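Local coordinates for receptor-type adenylate cyclase gresag 4.1 (Trypanosoma brucei, PDB 1FX2) that catalyses the conversion of ATP to 3',5'-cyclic AMP and diphosphate through its class III cyclase catalytic domain, the part seen here, at the interface of chains A and B. Coordinates in Å, arbitrary orientation; residue numbers count along the deposited sequence, not the author numbering. Chains: chain A/B, Receptor-type adenylate cyclase gresag 4.1.

The interface of chains A and B. Residues chain A 180, 184, 214; chain B 83, 86-87, 126, 220.
A:His180 reaches from chain A into a cluster of chain B side chains and meets B:His87 ring to ring. Its side chain runs outward from CB with CG anti to the backbone N (chi1 -176°), which carries the imidazole across to chain B. Beyond CG, ND1 lies 3.4 Å from CD of B:Pro220, which sits above this margin of the ring. On the same face CD2 of B:Leu83 makes a CH-pi contact, 3.8 Å from the ring centroid. The ring's own CD2 comes up to the imidazole of B:His87, while CE1 has CD2 of B:Leu86 in plane at its edge. At the tip, NE2 pairs with NE2 of B:His87 at 2.9 Å in a moderately bent hydrogen bond (144° at the hydrogen). One NE2 must donate and the other accept, so the two rings must differ in tautomer or protonation state; the structure does not show which is which. Leucine and proline suit these places, since their apolar carbons pack over the face and edge of the imidazole while its NE2 still reaches B:His87.

B:His87 is itself hemmed in. Its CE1 lies 3.4 Å from the phenol OH of A:Tyr214, which stands at the ring edge, and the carbonyl O of B:Leu83, one helical turn back, sits over one face. A:Met184 applies its SD to CD2 at 3.5 Å. The methionine chain is bent, although its fine geometry is doubtful; a flexible thioether can lie along the B:His87 ring and turn its CE toward CG of B:Leu86 and the backbone O of B:Ser126.

Different surfaces meet, and the title describes monomeric enzyme, so this pairing probably reflects crystal packing rather than the catalytic dimer. In the fold, A:His180 opens the short helix 180-184 directly after strand 176-179, beside strand 211-216, and faces the C-terminal end of helix 71-87, whose last residue is B:His87.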
# COMPACT_ATOMS: atom_id res chain seq x y z
N HIS A 180 4.37 -1.65 -2.91
CA HIS A 180 4.09 -0.34 -3.48
C HIS A 180 5.18 0.07 -4.43
O HIS A 180 4.91 0.76 -5.39
CB HIS A 180 3.93 0.68 -2.33
CG HIS A 180 3.54 2.05 -2.81
ND1 HIS A 180 4.41 3.10 -2.96
CD2 HIS A 180 2.32 2.49 -3.21
CE1 HIS A 180 3.74 4.14 -3.44
NE2 HIS A 180 2.48 3.78 -3.59
N MET A 184 4.26 1.54 -8.09
CA MET A 184 4.54 2.86 -8.59
C MET A 184 5.68 2.87 -9.61
O MET A 184 5.94 3.95 -10.20
CB MET A 184 4.48 3.96 -7.40
CG MET A 184 2.89 4.60 -7.10
SD MET A 184 2.22 5.18 -8.18
CE MET A 184 3.35 6.56 -8.46
N TYR A 214 -0.02 -4.57 -2.27
CA TYR A 214 -1.13 -4.45 -3.14
C TYR A 214 -1.43 -5.82 -3.72
O TYR A 214 -0.52 -6.49 -4.21
CB TYR A 214 -0.80 -3.45 -4.27
CG TYR A 214 -0.79 -2.04 -3.77
CD1 TYR A 214 0.30 -1.56 -3.05
CD2 TYR A 214 -1.94 -1.27 -3.85
CE1 TYR A 214 0.22 -0.34 -2.37
CE2 TYR A 214 -2.00 -0.02 -3.20
CZ TYR A 214 -0.91 0.37 -2.47
OH TYR A 214 -1.01 1.61 -1.83
N LEU B 83 -1.64 7.70 -0.24
CA LEU B 83 -1.43 6.76 -1.33
C LEU B 83 -2.48 6.92 -2.46
O LEU B 83 -2.08 7.02 -3.62
CB LEU B 83 -1.41 5.34 -0.80
CG LEU B 83 -0.23 5.10 0.15
CD1 LEU B 83 -0.51 3.80 0.96
CD2 LEU B 83 1.07 4.90 -0.65
N LEU B 86 -1.74 9.96 -4.50
CA LEU B 86 -0.56 9.79 -5.34
C LEU B 86 -0.94 8.98 -6.59
O LEU B 86 -0.50 9.25 -7.73
CB LEU B 86 0.52 9.04 -4.54
CG LEU B 86 1.70 8.55 -5.42
CD1 LEU B 86 2.60 9.79 -5.86
CD2 LEU B 86 2.61 7.70 -4.45
N HIS B 87 -1.84 8.01 -6.39
CA HIS B 87 -2.22 7.12 -7.51
C HIS B 87 -3.23 7.70 -8.45
O HIS B 87 -3.27 7.34 -9.64
CB HIS B 87 -2.76 5.81 -6.97
CG HIS B 87 -1.79 5.09 -6.09
ND1 HIS B 87 -2.19 4.19 -5.11
CD2 HIS B 87 -0.44 5.21 -5.96
CE1 HIS B 87 -1.12 3.80 -4.43
NE2 HIS B 87 -0.05 4.38 -4.92
N SER B 126 7.74 11.34 -10.03
CA SER B 126 6.41 10.72 -10.19
C SER B 126 6.16 9.53 -9.28
O SER B 126 5.00 9.25 -9.00
CB SER B 126 6.21 10.33 -11.66
OG SER B 126 7.14 9.34 -12.08
N PRO B 220 6.48 5.64 0.50
CA PRO B 220 7.88 5.37 0.85
C PRO B 220 8.95 6.34 0.19
O PRO B 220 8.81 6.68 -0.96
CB PRO B 220 8.07 3.90 0.37
CG PRO B 220 6.63 3.38 0.16
CD PRO B 220 5.85 4.55 -0.28